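Local atomic coordinates of glycolipid-binding domain-containing protein (Pseudomonas aeruginosa, PDB entry 2H1T), a protein that probably binds glycolipids and may take part in their metabolism, although its biological role is not established. Residues S20-R25 / L48-R53; G99-D104 / I116-L121; I103-W106 / F110-T113; Y156-E159 / A165-A168; V169-E174 / V178-G183. One frame throughout, in Å; residues are numbered along the deposited sequence.

Contact 1 (S20-R25 / L48-R53); sequences SWEALR and LDYRLR. With EDO (1,2-ethanediol), chain D.
Tyr50 and Glu22 meet across one face of a six-stranded antiparallel sheet, linking two strands, 16-26 and 45-54, that are not direct neighbours in it. The phenol hydroxyl donates to the carboxylate: Tyr50 OH lies 2.6 Å from Glu22 OE2, on the syn lone pair of that oxygen. The two side chains cross at about a right angle, and the carboxylate plane is turned 66° from the ring. Glu22 spans the gap as an extended chain, with CG anti to the backbone N (chi1 173°). Tyr50 instead sets its ring between its own N and carbonyl carbon (chi1 74°), which swings the hydroxyl end over to the other strand. Beside the polar bond, Leu24 CD1 packs 3.9 Å from Tyr50 OH. Glu22 OE2 also bonds Ser33 OG, and Glu22 OE1 bonds Ser108 OG, so both oxygens of this buried carboxylate have partners. An ethanediol, probably from the crystallisation liquor, lies near the backbone on strand 45-54, its O1 making a weak 3.4 Å bond to Asp49 O. Strand 30-38 runs between the two segments and pairs with both. Strand 102-106 of the second sheet brings Ile105 against Tyr50, and the following loop adds Phe110. Residues 22-25 pair antiparallel with a strand of the second subunit, so the sheet continues across the dimer interface.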
# COMPACT_ATOMS: atom_id res chain seq x y z
N SER A 20 -6.77 -0.11 -6.36
CA SER A 20 -6.71 -1.20 -5.43
C SER A 20 -6.08 -2.46 -6.01
O SER A 20 -6.11 -2.73 -7.21
CB SER A 20 -8.11 -1.53 -4.93
OG SER A 20 -9.01 -1.69 -6.00
N TRP A 21 -5.52 -3.25 -5.12
CA TRP A 21 -5.08 -4.57 -5.45
C TRP A 21 -5.44 -5.39 -4.23
O TRP A 21 -5.08 -5.04 -3.07
CB TRP A 21 -3.57 -4.59 -5.70
CG TRP A 21 -3.00 -5.95 -5.55
CD1 TRP A 21 -2.74 -6.85 -6.53
CD2 TRP A 21 -2.71 -6.61 -4.32
NE1 TRP A 21 -2.27 -8.02 -6.00
CE2 TRP A 21 -2.22 -7.89 -4.64
CE3 TRP A 21 -2.83 -6.25 -2.95
CZ2 TRP A 21 -1.83 -8.82 -3.65
CZ3 TRP A 21 -2.48 -7.16 -1.96
CH2 TRP A 21 -1.96 -8.42 -2.31
N GLU A 22 -6.16 -6.48 -4.47
CA GLU A 22 -6.62 -7.32 -3.39
C GLU A 22 -6.27 -8.77 -3.73
O GLU A 22 -6.55 -9.26 -4.84
CB GLU A 22 -8.16 -7.16 -3.19
CG GLU A 22 -8.73 -8.13 -2.19
CD GLU A 22 -10.19 -7.95 -1.86
OE1 GLU A 22 -10.89 -7.32 -2.64
OE2 GLU A 22 -10.62 -8.44 -0.81
N ALA A 23 -5.65 -9.44 -2.75
CA ALA A 23 -5.36 -10.87 -2.82
C ALA A 23 -6.11 -11.61 -1.72
O ALA A 23 -5.93 -11.35 -0.51
CB ALA A 23 -3.88 -11.12 -2.69
N LEU A 24 -6.99 -12.51 -2.13
CA LEU A 24 -7.85 -13.19 -1.19
C LEU A 24 -7.66 -14.72 -1.23
O LEU A 24 -7.48 -15.31 -2.30
CB LEU A 24 -9.30 -12.81 -1.49
CG LEU A 24 -10.44 -13.43 -0.68
CD1 LEU A 24 -11.61 -12.43 -0.69
CD2 LEU A 24 -10.86 -14.77 -1.26
N ARG A 25 -7.74 -15.34 -0.05
CA ARG A 25 -7.76 -16.81 0.06
C ARG A 25 -9.15 -17.25 0.52
O ARG A 25 -9.67 -16.74 1.51
CB ARG A 25 -6.73 -17.31 1.07
CG ARG A 25 -6.48 -18.81 0.95
CD ARG A 25 -5.41 -19.30 1.92
NE ARG A 25 -5.80 -19.07 3.31
CZ ARG A 25 -5.33 -18.10 4.09
NH1 ARG A 25 -4.39 -17.25 3.66
NH2 ARG A 25 -5.80 -18.00 5.34
N LEU A 48 -5.67 -2.82 4.12
CA LEU A 48 -6.76 -3.43 4.86
C LEU A 48 -6.55 -4.94 4.84
O LEU A 48 -6.37 -5.54 3.78
CB LEU A 48 -8.10 -3.11 4.19
CG LEU A 48 -9.32 -3.79 4.85
CD1 LEU A 48 -9.49 -3.28 6.26
CD2 LEU A 48 -10.58 -3.53 4.08
N ASP A 49 -6.56 -5.54 6.01
CA ASP A 49 -6.55 -7.01 6.17
C ASP A 49 -7.90 -7.35 6.76
O ASP A 49 -8.35 -6.71 7.68
CB ASP A 49 -5.44 -7.46 7.14
CG ASP A 49 -4.04 -7.16 6.62
OD1 ASP A 49 -3.79 -7.31 5.43
OD2 ASP A 49 -3.18 -6.75 7.44
N TYR A 50 -8.59 -8.33 6.20
CA TYR A 50 -9.85 -8.70 6.78
C TYR A 50 -10.14 -10.18 6.67
O TYR A 50 -9.58 -10.87 5.82
CB TYR A 50 -10.98 -7.87 6.17
CG TYR A 50 -11.40 -8.21 4.73
CD1 TYR A 50 -12.30 -9.25 4.44
CD2 TYR A 50 -10.98 -7.42 3.65
CE1 TYR A 50 -12.68 -9.53 3.12
CE2 TYR A 50 -11.41 -7.67 2.34
CZ TYR A 50 -12.26 -8.72 2.09
OH TYR A 50 -12.66 -8.96 0.78
N ARG A 51 -11.00 -10.64 7.55
CA ARG A 51 -11.45 -12.02 7.50
C ARG A 51 -12.95 -12.05 7.69
O ARG A 51 -13.46 -11.42 8.62
CB ARG A 51 -10.72 -12.86 8.57
CG ARG A 51 -11.25 -14.32 8.70
CD ARG A 51 -10.53 -15.14 9.79
NE ARG A 51 -10.61 -14.55 11.13
CZ ARG A 51 -11.61 -14.71 12.00
NH1 ARG A 51 -12.70 -15.44 11.70
NH2 ARG A 51 -11.53 -14.12 13.20
N LEU A 52 -13.64 -12.78 6.82
CA LEU A 52 -15.07 -13.02 6.94
C LEU A 52 -15.35 -14.49 7.14
O LEU A 52 -14.65 -15.35 6.61
CB LEU A 52 -15.83 -12.52 5.69
CG LEU A 52 -15.53 -11.07 5.26
CD1 LEU A 52 -16.30 -10.74 3.96
CD2 LEU A 52 -15.84 -10.10 6.41
N ARG A 53 -16.38 -14.76 7.94
CA ARG A 53 -16.81 -16.13 8.17
C ARG A 53 -18.33 -16.14 8.06
O ARG A 53 -19.00 -15.25 8.58
CB ARG A 53 -16.33 -16.62 9.54
CG ARG A 53 -16.82 -18.03 9.91
CD ARG A 53 -16.27 -18.53 11.28
NE ARG A 53 -16.72 -17.69 12.39
CZ ARG A 53 -17.92 -17.76 12.95
NH1 ARG A 53 -18.82 -18.63 12.52
NH2 ARG A 53 -18.24 -16.95 13.94
C1 EDO D . -6.89 -9.74 9.87
O1 EDO D . -8.16 -9.13 10.11
C2 EDO D . -7.06 -11.23 9.61
O2 EDO D . -6.13 -11.72 8.61

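Contact 2 (G99-D104 / I116-L121); sequences GCLDID and IRRLGL
Asp102 of strand 102-106 faces Arg118 in the last turn of helix 113-119 with their CA atoms 8.9 Å apart, so the link between the two backbones is made entirely by side chains. The arginine grips the carboxylate side-on through two nitrogens, one to each oxygen. Arg118 NE donates to Asp102 OD1 at 2.8 Å, and Arg118 NH2 donates to Asp102 OD2 at 2.7 Å, the second bond being the more bent (139° at the hydrogen). Both oxygens use their syn lone pairs. Carboxylate and guanidinium are nearly coplanar, 27° apart, and the paired bonds should hold the two groups close to a common plane. The arginine leaves the helix extended and then turns about its CG-CD bond (chi3 61°), which presents its NE edge to the acid. Leu101 approaches from a different direction: its CD1 methyl sits over one face of the guanidinium, toward the rim, 3.4 Å from Arg118 NH1. One face thus receives a methyl near its rim, while the NE edge is held by charge. Just beyond the salt bridge the helix ends, and Gly120 leaves the helical conformation with positive phi. His59 touches Arg118, and Ile129 of strand 126-135 touches Asp102. The arrangement belongs to a beta-alpha-beta crossover, in which helix 113-119 connects strand 102-106 to its parallel neighbour 126-135; the salt bridge clamps the end of that helix to the first strand.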
# COMPACT_ATOMS: atom_id res chain seq x y z
N GLY A 99 -31.48 -6.02 10.49
CA GLY A 99 -31.95 -6.41 9.15
C GLY A 99 -30.87 -6.66 8.12
O GLY A 99 -31.14 -7.24 7.09
N CYS A 100 -29.64 -6.21 8.37
CA CYS A 100 -28.57 -6.51 7.42
C CYS A 100 -28.14 -7.95 7.56
O CYS A 100 -27.81 -8.40 8.64
CB CYS A 100 -27.34 -5.62 7.69
SG CYS A 100 -27.62 -3.90 7.33
N LEU A 101 -28.16 -8.69 6.46
CA LEU A 101 -27.67 -10.08 6.43
C LEU A 101 -26.28 -10.24 5.77
O LEU A 101 -25.60 -11.26 6.00
CB LEU A 101 -28.66 -10.95 5.62
CG LEU A 101 -30.11 -10.98 6.13
CD1 LEU A 101 -30.97 -11.87 5.25
CD2 LEU A 101 -30.16 -11.41 7.55
N ASP A 102 -25.90 -9.27 4.91
CA ASP A 102 -24.67 -9.32 4.13
C ASP A 102 -23.85 -8.05 4.40
O ASP A 102 -24.41 -6.98 4.70
CB ASP A 102 -24.93 -9.45 2.63
CG ASP A 102 -26.02 -10.42 2.31
OD1 ASP A 102 -25.82 -11.67 2.47
OD2 ASP A 102 -27.10 -9.92 1.95
N ILE A 103 -22.55 -8.20 4.29
CA ILE A 103 -21.61 -7.08 4.33
C ILE A 103 -21.22 -6.73 2.88
O ILE A 103 -21.18 -7.61 2.01
CB ILE A 103 -20.36 -7.42 5.19
CG1 ILE A 103 -20.66 -7.20 6.67
CG2 ILE A 103 -19.17 -6.54 4.88
CD1 ILE A 103 -19.43 -7.43 7.59
N ASP A 104 -20.98 -5.45 2.64
CA ASP A 104 -20.42 -4.94 1.39
C ASP A 104 -19.25 -4.04 1.78
O ASP A 104 -19.42 -3.01 2.46
CB ASP A 104 -21.50 -4.18 0.61
CG ASP A 104 -20.99 -3.57 -0.69
OD1 ASP A 104 -19.76 -3.63 -1.00
OD2 ASP A 104 -21.84 -2.98 -1.42
N ILE A 116 -25.41 -13.16 -4.01
CA ILE A 116 -25.53 -14.13 -5.08
C ILE A 116 -25.68 -15.54 -4.53
O ILE A 116 -26.56 -16.27 -4.93
CB ILE A 116 -24.37 -14.03 -6.07
CG1 ILE A 116 -24.51 -12.72 -6.85
CG2 ILE A 116 -24.38 -15.17 -7.10
CD1 ILE A 116 -23.21 -12.26 -7.49
N ARG A 117 -24.81 -15.91 -3.59
CA ARG A 117 -24.80 -17.28 -3.09
C ARG A 117 -25.91 -17.47 -2.10
O ARG A 117 -26.46 -18.57 -2.01
CB ARG A 117 -23.45 -17.61 -2.45
CG ARG A 117 -22.31 -17.72 -3.41
CD ARG A 117 -22.48 -18.93 -4.33
NE ARG A 117 -22.25 -20.19 -3.62
CZ ARG A 117 -21.06 -20.80 -3.51
NH1 ARG A 117 -19.98 -20.31 -4.08
NH2 ARG A 117 -20.95 -21.93 -2.83
N ARG A 118 -26.21 -16.44 -1.32
CA ARG A 118 -27.25 -16.56 -0.29
C ARG A 118 -28.67 -16.66 -0.90
O ARG A 118 -29.48 -17.49 -0.45
CB ARG A 118 -27.17 -15.40 0.72
CG ARG A 118 -28.19 -15.49 1.83
CD ARG A 118 -28.01 -14.44 2.88
NE ARG A 118 -28.16 -13.13 2.25
CZ ARG A 118 -29.32 -12.56 1.92
NH1 ARG A 118 -30.49 -13.18 2.13
NH2 ARG A 118 -29.31 -11.38 1.30
N LEU A 119 -28.96 -15.83 -1.90
CA LEU A 119 -30.31 -15.70 -2.45
C LEU A 119 -30.71 -16.82 -3.38
O LEU A 119 -31.88 -17.13 -3.46
CB LEU A 119 -30.49 -14.38 -3.18
CG LEU A 119 -30.40 -13.11 -2.34
CD1 LEU A 119 -30.14 -11.91 -3.20
CD2 LEU A 119 -31.65 -12.93 -1.50
N GLY A 120 -29.76 -17.38 -4.11
CA GLY A 120 -30.06 -18.47 -5.03
C GLY A 120 -31.12 -18.06 -6.05
O GLY A 120 -32.08 -18.78 -6.29
N LEU A 121 -30.95 -16.89 -6.66
CA LEU A 121 -31.98 -16.36 -7.54
C LEU A 121 -32.10 -17.16 -8.83
O LEU A 121 -31.14 -17.77 -9.28
CB LEU A 121 -31.63 -14.91 -7.88
CG LEU A 121 -31.64 -13.86 -6.77
CD1 LEU A 121 -31.16 -12.50 -7.32
CD2 LEU A 121 -33.01 -13.69 -6.09

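Contact 3 (I103-W106 / F110-T113); sequences IDIW and FTNT
Asp104 on strand 102-106 and Thr111 in the turn after it come within 5.3 Å, CA to CA; residues 110-112 have helical backbone angles but lack the regular helical bonds, and Thr113 N bonds back to Phe110 O. Thr111 is the residue that meets the strand. Its hydroxyl lies between its own backbone N and carbonyl carbon (chi1 56°), where it can face the strand backbone, and Ile105 N donates to Thr111 OG1 at 3.2 Å with a fairly straight N-H...O angle of 154°. On the other branch the methyl group meets the isoleucine side chain, Thr111 CG2 lying 3.7 Å from Ile105 CD1, the two side chains crossing at about a right angle. Two residues before Ile105, Ile103 O lies 3.4 Å from Thr111 CB. A water completes the join by donating to Ile103 O at 2.6 Å and to Thr111 O at 2.9 Å. The acid between these isoleucines, Asp104, is bonded through OD2 to Gln146 NE2. Phe110 packs on Leu52 of the other sheet, and on Trp10 of the second subunit. Strand 102-106 is outermost in its sheet within this chain: Asp104 and Trp106 bond strand 126-135, whereas Ile103 O and Ile105 N face the turn. The water and the threonine hydroxyl thus satisfy backbone groups that a further strand would otherwise pair with, where the chain leaves this buried edge strand for the crossover helix.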
# COMPACT_ATOMS: atom_id res chain seq x y z
N ILE A 103 -22.55 -8.20 4.29
CA ILE A 103 -21.61 -7.08 4.33
C ILE A 103 -21.22 -6.73 2.88
O ILE A 103 -21.18 -7.61 2.01
CB ILE A 103 -20.36 -7.42 5.19
CG1 ILE A 103 -20.66 -7.20 6.67
CG2 ILE A 103 -19.17 -6.54 4.88
CD1 ILE A 103 -19.43 -7.43 7.59
N ASP A 104 -20.98 -5.45 2.64
CA ASP A 104 -20.42 -4.94 1.39
C ASP A 104 -19.25 -4.04 1.78
O ASP A 104 -19.42 -3.01 2.46
CB ASP A 104 -21.50 -4.18 0.61
CG ASP A 104 -20.99 -3.57 -0.69
OD1 ASP A 104 -19.76 -3.63 -1.00
OD2 ASP A 104 -21.84 -2.98 -1.42
N ILE A 105 -18.06 -4.45 1.39
CA ILE A 105 -16.81 -3.72 1.71
C ILE A 105 -16.45 -3.01 0.43
O ILE A 105 -16.39 -3.65 -0.62
CB ILE A 105 -15.64 -4.70 2.02
CG1 ILE A 105 -15.86 -5.49 3.33
CG2 ILE A 105 -14.34 -3.92 2.12
CD1 ILE A 105 -15.16 -6.84 3.36
N TRP A 106 -16.14 -1.72 0.53
CA TRP A 106 -15.48 -0.95 -0.56
C TRP A 106 -14.03 -0.77 -0.13
O TRP A 106 -13.77 -0.43 1.02
CB TRP A 106 -16.12 0.45 -0.78
CG TRP A 106 -15.26 1.35 -1.63
CD1 TRP A 106 -14.33 2.29 -1.22
CD2 TRP A 106 -15.19 1.34 -3.07
NE1 TRP A 106 -13.69 2.84 -2.32
CE2 TRP A 106 -14.21 2.29 -3.46
CE3 TRP A 106 -15.84 0.60 -4.06
CZ2 TRP A 106 -13.89 2.52 -4.79
CZ3 TRP A 106 -15.52 0.84 -5.39
CH2 TRP A 106 -14.56 1.79 -5.74
N PHE A 110 -15.27 -8.83 -3.95
CA PHE A 110 -15.56 -10.11 -3.25
C PHE A 110 -16.97 -10.15 -2.70
O PHE A 110 -17.69 -11.14 -2.89
CB PHE A 110 -14.59 -10.41 -2.12
CG PHE A 110 -14.94 -11.66 -1.35
CD1 PHE A 110 -15.18 -12.89 -2.01
CD2 PHE A 110 -15.01 -11.65 0.00
CE1 PHE A 110 -15.50 -14.04 -1.33
CE2 PHE A 110 -15.34 -12.82 0.70
CZ PHE A 110 -15.58 -14.00 0.03
N THR A 111 -17.37 -9.06 -2.04
CA THR A 111 -18.59 -9.12 -1.25
C THR A 111 -19.88 -9.25 -2.05
O THR A 111 -20.90 -9.64 -1.51
CB THR A 111 -18.66 -7.95 -0.24
OG1 THR A 111 -18.55 -6.68 -0.91
CG2 THR A 111 -17.55 -8.10 0.80
N ASN A 112 -19.82 -9.00 -3.36
CA ASN A 112 -20.97 -9.23 -4.24
C ASN A 112 -21.37 -10.72 -4.27
O ASN A 112 -22.49 -11.07 -4.61
CB ASN A 112 -20.64 -8.75 -5.64
CG ASN A 112 -20.46 -7.24 -5.73
OD1 ASN A 112 -19.34 -6.73 -5.69
ND2 ASN A 112 -21.55 -6.53 -5.77
N THR A 113 -20.43 -11.59 -3.91
CA THR A 113 -20.69 -13.02 -3.88
C THR A 113 -21.72 -13.42 -2.83
O THR A 113 -22.52 -14.32 -3.06
CB THR A 113 -19.37 -13.77 -3.66
OG1 THR A 113 -18.54 -13.51 -4.79
CG2 THR A 113 -19.57 -15.28 -3.54
O HOH W 1 -22.78 -8.03 0.01

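Contact 4 (Y156-E159 / A165-A168); sequences YLYE and AFKA
Tyr158 and Ala168 form an antiparallel hydrogen-bonded pair. Tyr158 N donates to Ala168 O at 2.7 Å, meeting it nearly along the C=O axis, and Ala168 N returns the bond to Tyr158 O at 3.0 Å. Glu159 and Lys167 follow as a non-hydrogen-bonded pair, around which the backbones also approach through CA-H...O contacts, Glu159 CA lying 3.4 Å from Phe166 O. Their side chains rise together on one face of the sheet. Both CG atoms stand beside the backbone N (chi1 -51° in each), which brings the aliphatic parts together, Glu159 CG to Lys167 CG at 4.0 Å. The lysine then bends at its last torsion (chi4 -65°), and Lys167 NZ forms a 2.7 Å salt bridge with Glu159 OE1 on its anti lone pair. The other carboxylate oxygen, Glu159 OE2, is held by Arg126, so the acid is shared between two cations. On the Glu159 side, Leu157 CD1 leans on Ala168 O at 3.4 Å. On the opposite face Tyr158 and Phe166 meet edge against edge, with Tyr158 CE2 in the plane of the phenylalanine ring and 3.9 Å from Phe166 CD2. Further out, Tyr158 OH bonds a bound methylpentanediol, probably from the crystallisation liquor, though such a molecule may mark a pocket. The pairing forms the hairpin of strands 155-160 and 167-172. Strand 142-152 flanks its first arm, Tyr181 of strand 178-181 packs on Tyr158, Phe166 and Ala168, and Ile116 of helix 113-119 touches Tyr156.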
# COMPACT_ATOMS: atom_id res chain seq x y z
N TYR A 156 -25.32 -10.70 -13.19
CA TYR A 156 -26.20 -10.08 -12.23
C TYR A 156 -26.23 -8.55 -12.38
O TYR A 156 -25.17 -7.92 -12.51
CB TYR A 156 -25.70 -10.40 -10.80
CG TYR A 156 -26.08 -11.78 -10.38
CD1 TYR A 156 -25.36 -12.88 -10.83
CD2 TYR A 156 -27.22 -12.01 -9.58
CE1 TYR A 156 -25.75 -14.18 -10.48
CE2 TYR A 156 -27.57 -13.32 -9.21
CZ TYR A 156 -26.86 -14.38 -9.68
OH TYR A 156 -27.22 -15.68 -9.35
N LEU A 157 -27.44 -7.99 -12.37
CA LEU A 157 -27.62 -6.55 -12.29
C LEU A 157 -27.62 -6.08 -10.84
O LEU A 157 -28.48 -6.47 -10.04
CB LEU A 157 -28.88 -6.11 -13.00
CG LEU A 157 -29.19 -4.61 -13.01
CD1 LEU A 157 -28.19 -3.86 -13.90
CD2 LEU A 157 -30.61 -4.41 -13.45
N TYR A 158 -26.65 -5.23 -10.53
CA TYR A 158 -26.51 -4.65 -9.20
C TYR A 158 -27.09 -3.22 -9.28
O TYR A 158 -26.84 -2.52 -10.25
CB TYR A 158 -25.03 -4.61 -8.72
CG TYR A 158 -24.93 -3.72 -7.51
CD1 TYR A 158 -25.22 -4.21 -6.24
CD2 TYR A 158 -24.68 -2.34 -7.65
CE1 TYR A 158 -25.21 -3.33 -5.12
CE2 TYR A 158 -24.72 -1.48 -6.58
CZ TYR A 158 -24.99 -1.98 -5.32
OH TYR A 158 -24.97 -1.09 -4.24
N GLU A 159 -27.85 -2.78 -8.29
CA GLU A 159 -28.32 -1.40 -8.19
C GLU A 159 -28.22 -0.84 -6.76
O GLU A 159 -28.63 -1.50 -5.80
CB GLU A 159 -29.78 -1.28 -8.63
CG GLU A 159 -30.09 -1.90 -9.99
CD GLU A 159 -31.56 -1.89 -10.33
OE1 GLU A 159 -32.05 -0.84 -10.84
OE2 GLU A 159 -32.21 -2.93 -10.13
N ALA A 165 -28.59 6.17 -7.87
CA ALA A 165 -28.98 5.49 -9.11
C ALA A 165 -27.85 4.68 -9.74
O ALA A 165 -28.02 4.27 -10.88
CB ALA A 165 -29.53 6.47 -10.13
N PHE A 166 -26.73 4.42 -9.03
CA PHE A 166 -25.66 3.60 -9.60
C PHE A 166 -26.15 2.18 -9.95
O PHE A 166 -26.79 1.51 -9.16
CB PHE A 166 -24.46 3.50 -8.66
CG PHE A 166 -23.32 2.67 -9.22
CD1 PHE A 166 -22.50 3.20 -10.20
CD2 PHE A 166 -23.12 1.34 -8.83
CE1 PHE A 166 -21.49 2.43 -10.76
CE2 PHE A 166 -22.10 0.58 -9.36
CZ PHE A 166 -21.28 1.14 -10.33
N LYS A 167 -25.78 1.71 -11.13
CA LYS A 167 -26.15 0.38 -11.58
C LYS A 167 -24.97 -0.22 -12.31
O LYS A 167 -24.20 0.50 -12.98
CB LYS A 167 -27.36 0.45 -12.54
CG LYS A 167 -28.53 1.24 -12.00
CD LYS A 167 -29.80 1.00 -12.85
CE LYS A 167 -30.89 1.96 -12.52
NZ LYS A 167 -31.40 1.80 -11.14
N ALA A 168 -24.80 -1.53 -12.19
CA ALA A 168 -23.75 -2.25 -12.88
C ALA A 168 -24.20 -3.67 -13.18
O ALA A 168 -25.08 -4.23 -12.48
CB ALA A 168 -22.45 -2.25 -12.06

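Contact 5 (V169-E174 / V178-G183); sequences VLLVDE and VIDYPG
Leu171 faces both Ile179 and Asp180 across the hairpin of strands 167-172 and 178-181, a classic beta bulge. Its carbonyl takes two backbone donors: Ile179 N lies 2.7 Å and Asp180 N 3.2 Å from Leu171 O. In return Leu171 N bonds Asp180 O at 3.0 Å, and beyond the bulge Val172 pairs with Val178 as a non-hydrogen-bonded pair. The tight part is the buried face carrying Leu170, Val172, Val178 and Tyr181. There Val172 CG1 meets Val178 CG2 at 4.2 Å, and Asn112 from the loop before helix 113-119 packs on Leu170 and Tyr181. The other face, with Leu171 and Asp180, is only partly buried and looser. Its side chains lie side by side, with Leu171 CD2 3.7 Å from Asp180 OD2, while Ile179 reaches along the strand so that its CD1 lies 4.1 Å from Asp173 CB. That aspartate closes the turn by accepting from Gln175 N and Leu177 N, and it also forms a salt bridge with Arg187. The second subunit reaches the same end, where its Trp10 NE1 bonds Val178 O. On the buried side Leu170 CG stands beside its own backbone N (chi1 -45°), and the leucine lies alongside Tyr181, pointing the same way. Its methyl makes a CH-pi contact almost exactly over the middle of the ring: Leu170 CD2 is 3.4 Å from the centroid of Tyr181 and 3° off the ring normal.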
# COMPACT_ATOMS: atom_id res chain seq x y z
N VAL A 169 -23.65 -4.24 -14.27
CA VAL A 169 -23.80 -5.68 -14.58
C VAL A 169 -22.51 -6.41 -14.26
O VAL A 169 -21.46 -6.09 -14.78
CB VAL A 169 -24.08 -5.98 -16.06
CG1 VAL A 169 -23.93 -7.51 -16.34
CG2 VAL A 169 -25.45 -5.47 -16.47
N LEU A 170 -22.59 -7.39 -13.35
CA LEU A 170 -21.43 -8.15 -12.88
C LEU A 170 -21.35 -9.47 -13.62
O LEU A 170 -22.38 -10.16 -13.82
CB LEU A 170 -21.49 -8.41 -11.37
CG LEU A 170 -21.89 -7.22 -10.48
CD1 LEU A 170 -21.65 -7.59 -8.97
CD2 LEU A 170 -21.22 -5.95 -10.84
N LEU A 171 -20.15 -9.78 -14.11
CA LEU A 171 -19.88 -11.08 -14.70
C LEU A 171 -19.21 -11.92 -13.58
O LEU A 171 -18.18 -11.52 -13.02
CB LEU A 171 -18.94 -10.96 -15.89
CG LEU A 171 -18.58 -12.27 -16.58
CD1 LEU A 171 -19.74 -12.85 -17.40
CD2 LEU A 171 -17.35 -12.09 -17.47
N VAL A 172 -19.82 -13.06 -13.27
CA VAL A 172 -19.40 -13.94 -12.20
C VAL A 172 -19.15 -15.36 -12.73
O VAL A 172 -19.64 -15.75 -13.80
CB VAL A 172 -20.40 -13.95 -11.02
CG1 VAL A 172 -20.65 -12.52 -10.57
CG2 VAL A 172 -21.77 -14.59 -11.40
N ASP A 173 -18.36 -16.10 -11.97
CA ASP A 173 -18.08 -17.49 -12.32
C ASP A 173 -19.09 -18.38 -11.66
O ASP A 173 -20.01 -17.92 -10.99
CB ASP A 173 -16.63 -17.88 -11.97
CG ASP A 173 -16.34 -17.89 -10.49
OD1 ASP A 173 -17.28 -17.95 -9.65
OD2 ASP A 173 -15.13 -17.83 -10.16
N GLU A 174 -18.93 -19.69 -11.86
CA GLU A 174 -19.89 -20.63 -11.34
C GLU A 174 -19.99 -20.71 -9.85
O GLU A 174 -20.99 -21.23 -9.35
CB GLU A 174 -19.60 -22.01 -11.87
CG GLU A 174 -19.56 -22.07 -13.38
CD GLU A 174 -18.13 -22.09 -13.90
OE1 GLU A 174 -17.42 -21.08 -13.66
OE2 GLU A 174 -17.75 -23.14 -14.53
N VAL A 178 -16.84 -12.72 -8.66
CA VAL A 178 -16.76 -11.73 -9.69
C VAL A 178 -15.51 -11.94 -10.58
O VAL A 178 -14.36 -12.04 -10.09
CB VAL A 178 -16.78 -10.28 -9.10
CG1 VAL A 178 -16.48 -9.26 -10.16
CG2 VAL A 178 -18.10 -9.96 -8.43
N ILE A 179 -15.76 -12.02 -11.88
CA ILE A 179 -14.72 -11.93 -12.90
C ILE A 179 -14.49 -10.45 -13.27
O ILE A 179 -13.37 -9.92 -13.11
CB ILE A 179 -15.10 -12.80 -14.17
CG1 ILE A 179 -15.31 -14.25 -13.76
CG2 ILE A 179 -13.96 -12.78 -15.26
CD1 ILE A 179 -15.78 -15.16 -14.92
N ASP A 180 -15.54 -9.82 -13.78
CA ASP A 180 -15.52 -8.42 -14.20
C ASP A 180 -16.60 -7.66 -13.48
O ASP A 180 -17.74 -8.04 -13.49
CB ASP A 180 -15.71 -8.23 -15.68
CG ASP A 180 -14.57 -8.77 -16.49
OD1 ASP A 180 -13.40 -8.62 -16.05
OD2 ASP A 180 -14.83 -9.32 -17.58
N TYR A 181 -16.19 -6.60 -12.85
CA TYR A 181 -17.07 -5.55 -12.31
C TYR A 181 -16.76 -4.38 -13.25
O TYR A 181 -15.82 -3.63 -13.04
CB TYR A 181 -16.72 -5.24 -10.86
CG TYR A 181 -17.85 -4.53 -10.16
CD1 TYR A 181 -18.46 -3.42 -10.75
CD2 TYR A 181 -18.29 -4.95 -8.91
CE1 TYR A 181 -19.49 -2.75 -10.10
CE2 TYR A 181 -19.32 -4.27 -8.23
CZ TYR A 181 -19.93 -3.19 -8.85
OH TYR A 181 -20.96 -2.50 -8.24
N PRO A 182 -17.52 -4.25 -14.33
CA PRO A 182 -17.02 -3.44 -15.44
C PRO A 182 -16.68 -1.99 -15.08
O PRO A 182 -17.48 -1.27 -14.48
CB PRO A 182 -18.16 -3.53 -16.49
CG PRO A 182 -18.95 -4.79 -16.08
CD PRO A 182 -18.85 -4.84 -14.59
N GLY A 183 -15.45 -1.61 -15.43
CA GLY A 183 -14.95 -0.26 -15.18
C GLY A 183 -14.50 -0.04 -13.75
O GLY A 183 -13.95 1.00 -13.47

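From the N terminus, contact 1 comes first, spanning strand 30-38 to link the first and third strands of the six-stranded sheet. Contacts 2 and 3 both start from strand 102-106, at the edge of the second sheet; contact 3 closes the short turn after it and nests within the longer loop closed by contact 2. Contacts 4 and 5 follow in series as successive hairpins sharing strand 167-172. Leu24, Tyr50 and Leu52 of contact 1 pack on Phe110, and Tyr50 also on Ile105, joining the first sheet to strand 102-106 and the loop after it. Asn112 of contact 3 touches contact 5, while Ile116 of contact 2 touches Tyr156 and Val172, which ties the crossover helix to both hairpins.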